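Local coordinates for CRISPR-associated endonuclease Cas12b (Alicyclobacillus acidoterrestris, PDB 5U31), which acts as an RNA-guided CRISPR endonuclease that recognises PAM-bearing target DNA and cuts it with a single RuvC domain in antiviral defence, at residues Arg566-Ala571 / Ile580-Val585; Arg644-Gln649 / Arg725-Gln730; Gln844-Ala849 / His887-Gly892. The protein carries 3 engineered substitutions. One frame throughout, in Å; residues are numbered along the deposited sequence.

Interaction 1. Residues Arg566-Ala571 / Ile580-Val585. Engineered in segment 566-571: Ala-571 (natural residue Asp).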
loop_
_atom_site.group_PDB
_atom_site.type_symbol
_atom_site.label_atom_id
_atom_site.label_comp_id
_atom_site.label_asym_id
_atom_site.label_seq_id
_atom_site.Cartn_x
_atom_site.Cartn_y
_atom_site.Cartn_z
ATOM N N ARG A 566 12.212 26.550 -3.143
ATOM C CA ARG A 566 11.262 26.323 -2.065
ATOM C C ARG A 566 10.979 24.837 -1.912
ATOM O O ARG A 566 10.950 24.087 -2.890
ATOM C CB ARG A 566 9.939 27.055 -2.308
ATOM C CG ARG A 566 10.050 28.558 -2.324
ATOM C CD ARG A 566 8.786 29.205 -2.860
ATOM N NE ARG A 566 8.809 30.637 -2.595
ATOM C CZ ARG A 566 9.405 31.526 -3.378
ATOM N NH1 ARG A 566 9.392 32.811 -3.052
ATOM N NH2 ARG A 566 10.011 31.131 -4.488
ATOM N N VAL A 567 10.745 24.426 -0.668
ATOM C CA VAL A 567 10.447 23.041 -0.328
ATOM C C VAL A 567 9.160 23.016 0.482
ATOM O O VAL A 567 8.990 23.816 1.408
ATOM C CB VAL A 567 11.594 22.388 0.467
ATOM C CG1 VAL A 567 11.222 20.970 0.868
ATOM C CG2 VAL A 567 12.885 22.405 -0.336
HETATM N N MSE A 568 8.260 22.105 0.139
HETATM C CA MSE A 568 7.044 21.944 0.919
HETATM C C MSE A 568 7.056 20.611 1.655
HETATM O O MSE A 568 7.186 19.558 1.035
HETATM C CB MSE A 568 5.812 22.039 0.026
HETATM C CG MSE A 568 4.515 22.060 0.801
HETATM SE SE MSE A 568 2.958 21.946 -0.354
HETATM C CE MSE A 568 3.206 20.117 -0.972
ATOM N N SER A 569 6.934 20.655 2.977
ATOM C CA SER A 569 6.873 19.438 3.770
ATOM C C SER A 569 5.419 19.085 4.037
ATOM O O SER A 569 4.574 19.968 4.195
ATOM C CB SER A 569 7.638 19.593 5.085
ATOM O OG SER A 569 7.190 20.722 5.806
ATOM N N VAL A 570 5.131 17.789 4.071
ATOM C CA VAL A 570 3.763 17.295 4.142
ATOM C C VAL A 570 3.669 16.269 5.257
ATOM O O VAL A 570 4.440 15.304 5.285
ATOM C CB VAL A 570 3.314 16.672 2.807
ATOM C CG1 VAL A 570 1.877 16.188 2.905
ATOM C CG2 VAL A 570 3.477 17.663 1.679
ATOM N N ALA A 571 2.716 16.465 6.162
ATOM C CA ALA A 571 2.445 15.530 7.249
ATOM C C ALA A 571 1.105 14.857 6.972
ATOM O O ALA A 571 0.046 15.433 7.235
ATOM C CB ALA A 571 2.444 16.241 8.596
ATOM N N ILE A 580 0.728 20.978 5.488
ATOM C CA ILE A 580 1.903 21.393 4.739
ATOM C C ILE A 580 2.458 22.673 5.340
ATOM O O ILE A 580 1.760 23.428 6.019
ATOM C CB ILE A 580 1.591 21.584 3.237
ATOM C CG1 ILE A 580 0.700 22.811 3.016
ATOM C CG2 ILE A 580 0.927 20.339 2.666
ATOM C CD1 ILE A 580 1.446 24.025 2.498
ATOM N N SER A 581 3.742 22.902 5.086
ATOM C CA SER A 581 4.388 24.164 5.415
ATOM C C SER A 581 5.459 24.418 4.370
ATOM O O SER A 581 6.242 23.517 4.056
ATOM C CB SER A 581 4.995 24.142 6.820
ATOM O OG SER A 581 5.866 23.042 6.966
ATOM N N VAL A 582 5.481 25.634 3.836
ATOM C CA VAL A 582 6.340 26.002 2.719
ATOM C C VAL A 582 7.464 26.881 3.246
ATOM O O VAL A 582 7.221 27.812 4.023
ATOM C CB VAL A 582 5.540 26.716 1.614
ATOM C CG1 VAL A 582 6.458 27.186 0.506
ATOM C CG2 VAL A 582 4.482 25.795 1.058
ATOM N N PHE A 583 8.689 26.579 2.831
ATOM C CA PHE A 583 9.865 27.335 3.226
ATOM C C PHE A 583 10.631 27.758 1.982
ATOM O O PHE A 583 10.665 27.040 0.981
ATOM C CB PHE A 583 10.783 26.518 4.147
ATOM C CG PHE A 583 10.363 26.513 5.588
ATOM C CD1 PHE A 583 11.076 27.233 6.533
ATOM C CD2 PHE A 583 9.260 25.786 6.002
ATOM C CE1 PHE A 583 10.698 27.227 7.863
ATOM C CE2 PHE A 583 8.876 25.776 7.333
ATOM C CZ PHE A 583 9.597 26.500 8.265
ATOM N N ARG A 584 11.249 28.932 2.058
ATOM C CA ARG A 584 12.004 29.507 0.954
ATOM C C ARG A 584 13.446 29.727 1.391
ATOM O O ARG A 584 13.700 30.188 2.507
ATOM C CB ARG A 584 11.374 30.835 0.494
ATOM C CG ARG A 584 12.376 31.928 0.129
ATOM C CD ARG A 584 11.682 33.234 -0.251
ATOM N NE ARG A 584 10.868 33.771 0.837
ATOM C CZ ARG A 584 11.256 34.748 1.651
ATOM N NH1 ARG A 584 12.449 35.303 1.498
ATOM N NH2 ARG A 584 10.451 35.173 2.614
ATOM N N VAL A 585 14.387 29.383 0.517
ATOM C CA VAL A 585 15.793 29.674 0.774
ATOM C C VAL A 585 16.051 31.135 0.434
ATOM O O VAL A 585 15.672 31.608 -0.644
ATOM C CB VAL A 585 16.707 28.741 -0.035
ATOM C CG1 VAL A 585 18.155 28.956 0.360
ATOM C CG2 VAL A 585 16.317 27.294 0.180
#
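Val-567 and Phe-583 trade backbone hydrogen bonds in both directions: Val-567 N reaches Phe-583 O, and Phe-583 N reaches Val-567 O, each at 3.1 Å. Ser-569 and Ser-581 repeat the exchange two residues along. The alternation of hydrogen-bonded and non-hydrogen-bonded pairs, with strand axes 4.8 Å apart and N-to-C directions at 162°, defines an antiparallel beta hairpin within the mixed sheet of the RNase H-like RuvC domain.

On the face carrying Arg-566, Met-568 and Val-570, the selenomethionine Met-568 runs obliquely across two partners. With its CG anti to the backbone N (chi1 -172°), CG comes within 3.7 Å of Val-582 CG2, while SE lies 3.8 Å from Ile-580 CD1. Val-570 meets Ile-580 methyl to methyl, CG2 against CG2. Helix 796-822 packs over this apolar patch through Ile-817 and Ala-821.

Farther along the same face, the chains of Arg-566 and Arg-584 extend alongside each other in a common direction, their guanidinium planes 43° apart. Arg-566 NH1 touches Arg-584 CD at 3.6 Å and lies 4.3 Å from Arg-584 NE. The proximity of like charges is probably offset by Glu-616, whose two carboxylate oxygens form salt bridges to Arg-566 NE and Arg-584 NE; Asp-552 takes Arg-566 NH2.

The face of Val-567, Ser-569 and Phe-583 looks to helix 977-990, and the Phe-583 ring meets that of His-615, an sgRNA-binding residue, edge-to-face. Ala-571, at the end of segment 566-571, is an engineered replacement for an aspartate assigned to the RuvC active site. Across the two serines, Ser-581 OG donates a weak hydrogen bond of 2.9 Å to Ser-569 OG, which is also hydrogen-bonded to Ala-982 O.

Interaction 2. Residues Arg644-Gln649 / Arg725-Gln730. With SO4 (sulfate ion), chain G; nucleotides of chain B.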
loop_
_atom_site.group_PDB
_atom_site.type_symbol
_atom_site.label_atom_id
_atom_site.label_comp_id
_atom_site.label_asym_id
_atom_site.label_seq_id
_atom_site.Cartn_x
_atom_site.Cartn_y
_atom_site.Cartn_z
ATOM N N ARG A 644 -25.901 1.145 14.516
ATOM C CA ARG A 644 -25.404 0.809 15.847
ATOM C C ARG A 644 -26.471 0.121 16.685
ATOM O O ARG A 644 -26.146 -0.673 17.575
ATOM C CB ARG A 644 -24.889 2.061 16.558
ATOM C CG ARG A 644 -23.658 2.668 15.906
ATOM C CD ARG A 644 -23.056 3.787 16.743
ATOM N NE ARG A 644 -21.960 4.445 16.036
ATOM C CZ ARG A 644 -20.693 4.044 16.075
ATOM N NH1 ARG A 644 -20.351 2.984 16.795
ATOM N NH2 ARG A 644 -19.765 4.706 15.394
ATOM N N GLN A 645 -27.747 0.403 16.416
ATOM C CA GLN A 645 -28.818 -0.316 17.093
ATOM C C GLN A 645 -28.794 -1.792 16.724
ATOM O O GLN A 645 -28.734 -2.668 17.596
ATOM C CB GLN A 645 -30.172 0.300 16.739
ATOM C CG GLN A 645 -30.410 1.668 17.329
ATOM C CD GLN A 645 -31.794 2.185 17.018
ATOM O OE1 GLN A 645 -32.270 2.076 15.888
ATOM N NE2 GLN A 645 -32.458 2.737 18.024
ATOM N N LEU A 646 -28.837 -2.086 15.423
ATOM C CA LEU A 646 -28.857 -3.473 14.976
ATOM C C LEU A 646 -27.611 -4.221 15.425
ATOM O O LEU A 646 -27.684 -5.415 15.740
ATOM C CB LEU A 646 -28.995 -3.525 13.454
ATOM C CG LEU A 646 -30.229 -2.838 12.861
ATOM C CD1 LEU A 646 -30.095 -2.735 11.360
ATOM C CD2 LEU A 646 -31.508 -3.571 13.227
ATOM N N ARG A 647 -26.466 -3.538 15.478
ATOM C CA ARG A 647 -25.227 -4.211 15.849
ATOM C C ARG A 647 -25.297 -4.747 17.276
ATOM O O ARG A 647 -24.911 -5.894 17.533
ATOM C CB ARG A 647 -24.042 -3.258 15.675
ATOM C CG ARG A 647 -22.690 -3.937 15.781
ATOM C CD ARG A 647 -21.622 -2.972 16.260
ATOM N NE ARG A 647 -21.173 -2.072 15.204
ATOM C CZ ARG A 647 -20.314 -1.077 15.393
ATOM N NH1 ARG A 647 -19.954 -0.308 14.376
ATOM N NH2 ARG A 647 -19.817 -0.848 16.602
ATOM N N THR A 648 -25.806 -3.944 18.215
ATOM C CA THR A 648 -25.926 -4.418 19.590
ATOM C C THR A 648 -27.090 -5.385 19.763
ATOM O O THR A 648 -27.029 -6.266 20.627
ATOM C CB THR A 648 -26.085 -3.248 20.564
ATOM O OG1 THR A 648 -27.404 -2.700 20.450
ATOM C CG2 THR A 648 -25.054 -2.167 20.278
ATOM N N GLN A 649 -28.156 -5.233 18.971
ATOM C CA GLN A 649 -29.242 -6.208 19.011
ATOM C C GLN A 649 -28.743 -7.593 18.629
ATOM O O GLN A 649 -29.116 -8.590 19.258
ATOM C CB GLN A 649 -30.379 -5.777 18.084
ATOM C CG GLN A 649 -31.126 -4.532 18.531
ATOM C CD GLN A 649 -32.466 -4.364 17.829
ATOM O OE1 GLN A 649 -33.297 -3.558 18.242
ATOM N NE2 GLN A 649 -32.681 -5.128 16.767
ATOM N N ARG A 725 -36.515 -13.298 13.095
ATOM C CA ARG A 725 -37.424 -12.881 12.035
ATOM C C ARG A 725 -37.872 -11.440 12.226
ATOM O O ARG A 725 -38.053 -10.710 11.244
ATOM C CB ARG A 725 -38.633 -13.816 11.990
ATOM C CG ARG A 725 -39.038 -14.253 10.589
ATOM C CD ARG A 725 -40.178 -15.264 10.624
ATOM N NE ARG A 725 -40.625 -15.631 9.281
ATOM C CZ ARG A 725 -41.639 -15.053 8.645
ATOM N NH1 ARG A 725 -41.972 -15.454 7.425
ATOM N NH2 ARG A 725 -42.322 -14.074 9.227
ATOM N N HIS A 726 -38.042 -11.010 13.479
ATOM C CA HIS A 726 -38.373 -9.616 13.756
ATOM C C HIS A 726 -37.237 -8.697 13.327
ATOM O O HIS A 726 -37.444 -7.749 12.563
ATOM C CB HIS A 726 -38.684 -9.445 15.246
ATOM C CG HIS A 726 -39.110 -8.061 15.633
ATOM N ND1 HIS A 726 -39.392 -7.078 14.709
ATOM C CD2 HIS A 726 -39.303 -7.500 16.851
ATOM C CE1 HIS A 726 -39.736 -5.970 15.342
ATOM N NE2 HIS A 726 -39.690 -6.200 16.641
HETATM N N MSE A 727 -36.027 -8.975 13.795
HETATM C CA MSE A 727 -34.883 -8.151 13.436
HETATM C C MSE A 727 -34.572 -8.249 11.948
HETATM O O MSE A 727 -33.926 -7.370 11.379
HETATM C CB MSE A 727 -33.657 -8.548 14.247
HETATM C CG MSE A 727 -32.628 -7.447 14.321
HETATM SE SE MSE A 727 -30.865 -8.089 14.809
HETATM C CE MSE A 727 -31.371 -9.191 16.323
ATOM N N GLY A 728 -35.028 -9.335 11.323
ATOM C CA GLY A 728 -34.826 -9.488 9.894
ATOM C C GLY A 728 -35.587 -8.455 9.089
ATOM O O GLY A 728 -35.104 -7.980 8.057
ATOM N N LYS A 729 -36.788 -8.095 9.542
ATOM C CA LYS A 729 -37.522 -7.029 8.873
ATOM C C LYS A 729 -36.882 -5.673 9.134
ATOM O O LYS A 729 -37.000 -4.764 8.306
ATOM C CB LYS A 729 -38.985 -7.027 9.318
ATOM C CG LYS A 729 -39.786 -8.226 8.824
ATOM C CD LYS A 729 -41.265 -8.067 9.133
ATOM C CE LYS A 729 -42.091 -9.193 8.525
ATOM N NZ LYS A 729 -43.554 -8.974 8.720
ATOM N N GLN A 730 -36.197 -5.522 10.269
ATOM C CA GLN A 730 -35.508 -4.266 10.544
ATOM C C GLN A 730 -34.276 -4.108 9.663
ATOM O O GLN A 730 -33.963 -2.998 9.220
ATOM C CB GLN A 730 -35.123 -4.188 12.021
ATOM C CG GLN A 730 -36.298 -4.276 12.966
ATOM C CD GLN A 730 -35.902 -4.040 14.406
ATOM O OE1 GLN A 730 -34.718 -4.054 14.750
ATOM N NE2 GLN A 730 -36.894 -3.815 15.258
HETATM S S SO4 G . -16.822 1.371 15.914
HETATM O O1 SO4 G . -18.065 2.032 16.309
HETATM O O2 SO4 G . -16.207 0.774 17.093
HETATM O O3 SO4 G . -17.077 0.326 14.922
HETATM O O4 SO4 G . -15.908 2.364 15.358
ATOM P P C B 47 -39.264 -17.479 2.071
ATOM O OP1 C B 47 -39.902 -18.046 0.857
ATOM O OP2 C B 47 -37.885 -16.935 1.984
ATOM O "O5'" C B 47 -40.239 -16.329 2.583
ATOM C "C5'" C B 47 -39.810 -14.979 2.643
ATOM C "C4'" C B 47 -39.765 -14.491 4.066
ATOM O "O4'" C B 47 -39.691 -15.631 4.962
ATOM C "C3'" C B 47 -38.550 -13.654 4.422
ATOM O "O3'" C B 47 -38.691 -12.298 4.041
ATOM C "C2'" C B 47 -38.412 -13.875 5.924
ATOM O "O2'" C B 47 -39.324 -13.057 6.641
ATOM C "C1'" C B 47 -38.851 -15.336 6.057
ATOM N N1 C B 47 -37.698 -16.271 6.032
ATOM C C2 C B 47 -37.216 -16.794 7.238
ATOM O O2 C B 47 -37.769 -16.475 8.307
ATOM N N3 C B 47 -36.161 -17.645 7.203
ATOM C C4 C B 47 -35.585 -17.973 6.041
ATOM N N4 C B 47 -34.547 -18.810 6.056
ATOM C C5 C B 47 -36.048 -17.457 4.802
ATOM C C6 C B 47 -37.092 -16.625 4.854
ATOM P P C B 48 -37.730 -11.685 2.910
ATOM O OP1 C B 48 -38.418 -10.507 2.325
ATOM O OP2 C B 48 -37.276 -12.783 2.020
ATOM O "O5'" C B 48 -36.461 -11.189 3.734
ATOM C "C5'" C B 48 -36.621 -10.313 4.838
ATOM C "C4'" C B 48 -35.350 -10.175 5.635
ATOM O "O4'" C B 48 -35.093 -11.391 6.378
ATOM C "C3'" C B 48 -34.077 -9.960 4.840
ATOM O "O3'" C B 48 -33.912 -8.623 4.409
ATOM C "C2'" C B 48 -32.997 -10.426 5.808
ATOM O "O2'" C B 48 -32.716 -9.423 6.772
ATOM C "C1'" C B 48 -33.701 -11.587 6.512
ATOM N N1 C B 48 -33.345 -12.898 5.929
ATOM C C2 C B 48 -32.169 -13.503 6.360
ATOM O O2 C B 48 -31.476 -12.913 7.197
ATOM N N3 C B 48 -31.818 -14.704 5.856
ATOM C C4 C B 48 -32.603 -15.296 4.954
ATOM N N4 C B 48 -32.216 -16.484 4.482
ATOM C C5 C B 48 -33.818 -14.702 4.498
ATOM C C6 C B 48 -34.149 -13.510 5.008
#
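Gln-730 OE1 accepts a hydrogen bond from Gln-649 NE2 at 3.1 Å, with an N-H...O angle of 148°. The donor is tilted 25° from the acceptor's carbonyl plane, and the two side chains cross at about a right angle. Leu-646 CD2, one turn earlier on the helix of Gln-649, touches the same oxygen at 3.6 Å. The Gln-649 amide is also held through its oxygen, OE1, by a hydrogen bond with Thr-686 OG1, which should limit its rotation.

Met-727, a selenomethionine, runs antiparallel alongside Gln-649: its CG lies 3.4 Å from Gln-649 NE2, and its CE reaches the backbone carbonyl of Gln-649. These few side chains join the bridge helix to REC2 across a wide antiparallel helix pair, whose axes approach to 11.4 Å at 160°. Helix 687-701 adds Trp-689 against Gln-649, Met-727 and Gln-730, while Phe-771 and Trp-775 of helix 759-776 meet Leu-646 and Met-727.

Away from the interface, Arg-644 and Arg-647 lie against a sulfate ion, probably from the crystallisation liquor, mostly through weak bonds. Segment 725-730 of helix 709-739 faces RNA instead: C48 of chain B donates its O2' to Gly-728 O at 3.1 Å, and Arg-725 NE makes a weak hydrogen bond to O2 of C47 of chain B.

Interaction 3. Residues Gln844-Ala849 / His887-Gly892. Engineered in segment 844-849: Ala-849 (natural residue Glu).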
loop_
_atom_site.group_PDB
_atom_site.type_symbol
_atom_site.label_atom_id
_atom_site.label_comp_id
_atom_site.label_asym_id
_atom_site.label_seq_id
_atom_site.Cartn_x
_atom_site.Cartn_y
_atom_site.Cartn_z
ATOM N N GLN A 844 9.945 23.424 -5.558
ATOM C CA GLN A 844 10.591 22.429 -6.402
ATOM C C GLN A 844 10.646 21.050 -5.760
ATOM O O GLN A 844 10.886 20.067 -6.470
ATOM C CB GLN A 844 12.006 22.883 -6.776
ATOM C CG GLN A 844 12.060 24.132 -7.650
ATOM C CD GLN A 844 11.869 25.400 -6.850
ATOM O OE1 GLN A 844 11.982 25.390 -5.626
ATOM N NE2 GLN A 844 11.569 26.499 -7.534
ATOM N N LEU A 845 10.416 20.947 -4.454
ATOM C CA LEU A 845 10.502 19.673 -3.755
ATOM C C LEU A 845 9.322 19.525 -2.805
ATOM O O LEU A 845 8.934 20.481 -2.128
ATOM C CB LEU A 845 11.822 19.560 -2.982
ATOM C CG LEU A 845 11.989 18.440 -1.955
ATOM C CD1 LEU A 845 11.873 17.077 -2.610
ATOM C CD2 LEU A 845 13.328 18.585 -1.256
ATOM N N ILE A 846 8.753 18.322 -2.773
ATOM C CA ILE A 846 7.748 17.933 -1.789
ATOM C C ILE A 846 8.414 16.971 -0.818
ATOM O O ILE A 846 8.870 15.892 -1.216
ATOM C CB ILE A 846 6.523 17.285 -2.451
ATOM C CG1 ILE A 846 5.765 18.307 -3.289
ATOM C CG2 ILE A 846 5.598 16.687 -1.408
ATOM C CD1 ILE A 846 4.698 17.684 -4.132
ATOM N N LEU A 847 8.475 17.357 0.453
ATOM C CA LEU A 847 9.205 16.600 1.466
ATOM C C LEU A 847 8.209 15.869 2.360
ATOM O O LEU A 847 7.557 16.484 3.210
ATOM C CB LEU A 847 10.102 17.523 2.288
ATOM C CG LEU A 847 11.042 16.803 3.253
ATOM C CD1 LEU A 847 11.979 15.892 2.490
ATOM C CD2 LEU A 847 11.824 17.795 4.087
ATOM N N LEU A 848 8.098 14.559 2.172
ATOM C CA LEU A 848 7.239 13.729 3.002
ATOM C C LEU A 848 8.036 13.112 4.146
ATOM O O LEU A 848 9.264 13.191 4.198
ATOM C CB LEU A 848 6.593 12.628 2.166
ATOM C CG LEU A 848 5.611 13.055 1.085
ATOM C CD1 LEU A 848 5.351 11.886 0.179
ATOM C CD2 LEU A 848 4.337 13.490 1.735
ATOM N N ALA A 849 7.324 12.483 5.071
ATOM C CA ALA A 849 7.989 11.728 6.121
ATOM C C ALA A 849 8.357 10.346 5.606
ATOM O O ALA A 849 7.604 9.725 4.849
ATOM C CB ALA A 849 7.099 11.612 7.358
ATOM N N HIS A 887 4.980 17.573 -13.869
ATOM C CA HIS A 887 5.169 18.925 -13.365
ATOM C C HIS A 887 6.607 19.223 -12.970
ATOM O O HIS A 887 6.887 20.344 -12.535
ATOM C CB HIS A 887 4.246 19.170 -12.170
ATOM C CG HIS A 887 2.806 18.880 -12.454
ATOM N ND1 HIS A 887 1.997 19.748 -13.154
ATOM C CD2 HIS A 887 2.032 17.815 -12.134
ATOM C CE1 HIS A 887 0.783 19.231 -13.251
ATOM N NE2 HIS A 887 0.779 18.059 -12.639
ATOM N N ASP A 888 7.515 18.254 -13.107
ATOM C CA ASP A 888 8.913 18.412 -12.702
ATOM C C ASP A 888 9.048 18.679 -11.202
ATOM O O ASP A 888 9.947 19.405 -10.769
ATOM C CB ASP A 888 9.607 19.521 -13.500
ATOM C CG ASP A 888 9.621 19.250 -14.983
ATOM O OD1 ASP A 888 10.012 18.134 -15.377
ATOM O OD2 ASP A 888 9.240 20.151 -15.756
ATOM N N LEU A 889 8.156 18.102 -10.398
ATOM C CA LEU A 889 8.200 18.217 -8.945
ATOM C C LEU A 889 8.904 17.008 -8.353
ATOM O O LEU A 889 8.525 15.866 -8.633
ATOM C CB LEU A 889 6.797 18.314 -8.351
ATOM C CG LEU A 889 5.954 19.518 -8.733
ATOM C CD1 LEU A 889 4.675 19.503 -7.924
ATOM C CD2 LEU A 889 6.748 20.777 -8.478
ATOM N N LEU A 890 9.909 17.258 -7.522
ATOM C CA LEU A 890 10.586 16.194 -6.798
ATOM C C LEU A 890 9.814 15.881 -5.525
ATOM O O LEU A 890 9.434 16.795 -4.784
ATOM C CB LEU A 890 12.013 16.601 -6.443
ATOM C CG LEU A 890 12.875 17.227 -7.534
ATOM C CD1 LEU A 890 14.159 17.750 -6.929
ATOM C CD2 LEU A 890 13.169 16.216 -8.613
ATOM N N VAL A 891 9.583 14.602 -5.263
ATOM C CA VAL A 891 9.034 14.175 -3.982
ATOM C C VAL A 891 10.097 13.342 -3.278
ATOM O O VAL A 891 10.612 12.364 -3.837
ATOM C CB VAL A 891 7.709 13.412 -4.142
ATOM C CG1 VAL A 891 7.493 13.010 -5.586
ATOM C CG2 VAL A 891 7.645 12.205 -3.201
ATOM N N GLY A 892 10.462 13.770 -2.065
ATOM C CA GLY A 892 11.427 13.060 -1.260
ATOM C C GLY A 892 10.887 12.842 0.142
ATOM O O GLY A 892 9.832 13.363 0.515
#
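Ile-846 and Val-891 sit side by side on parallel strands, CB to CB at 4.4 Å, within a beta-alpha-beta crossover of the RNase H-like RuvC fold. Strand 845-850 leads through helices 862-871 and 873-884 to strand 890-895, the outermost strand of the sheet on this side. The segment axes lie 4.5 Å apart at 17°. Leu-890 and Gly-892 each give and take a backbone bond: Leu-890 N to Gln-844 O, Ile-846 N to Leu-890 O, Gly-892 N to Ile-846 O (2.8 Å, N-H...O angle 163°), and Leu-848 N to Gly-892 O.

The face of Ile-846 and Val-891 is closed off by helices: these two residues, Leu-848 and Leu-889 are all buried, whereas Leu-890 on the other face is partly exposed. Leu-848 CD1 meets Val-891 CG2 at 4.1 Å, and Ile-846 CD1 reaches Leu-889 CD1 at 4.2 Å. Helix 873-884 packs on Leu-848 and Val-891 through Phe-877, while helix 796-822 brings Ala-821 against Ile-846 and Ile-818 against Leu-889.

On the other face, Gly-892 offers only backbone, and the leucines of the neighbouring strand lean over it. In Leu-845, chi1 of 167° sets CG anti to the backbone N, and chi2 then turns CD1 to 3.6 Å from Gly-892 N; Leu-847 CD1 comes near Gly-892 O.

Contact thins at Asp-888, which is partly exposed and whose carboxylate bonds to Ser-511 OG and Ser-513 N. At the far end, the CB of Ala-849, engineered in place of a glutamate assigned to the RuvC active site, points away from the partner strand. On the more open face, Leu-890 CB lies 3.9 Å from Leu-845 CD1, and Leu-890 CG rests 3.6 Å from Gln-844 O.

In the fold
Interactions 1 and 3 are parts of one mixed sheet, their centres 10 Å apart. Strands 566-572 and 845-850 are parallel neighbours in it, joined by probable hydrogen bonds from Leu-847 N to Met-568 O and, at 2.8 Å, from Arg-566 N to Gln-844 OE1. This pairing brings together two positions assigned to the RuvC active site, Ala-571 and Ala-849, both engineered here; Ala-571 CB lies 6.7 Å from Ala-849 CB. Interaction 2 stands apart, its centre about 51 Å from that of interaction 1 and 50 Å from that of interaction 3, where the bridge helix meets REC2 beside the guide RNA, far from the nuclease centre.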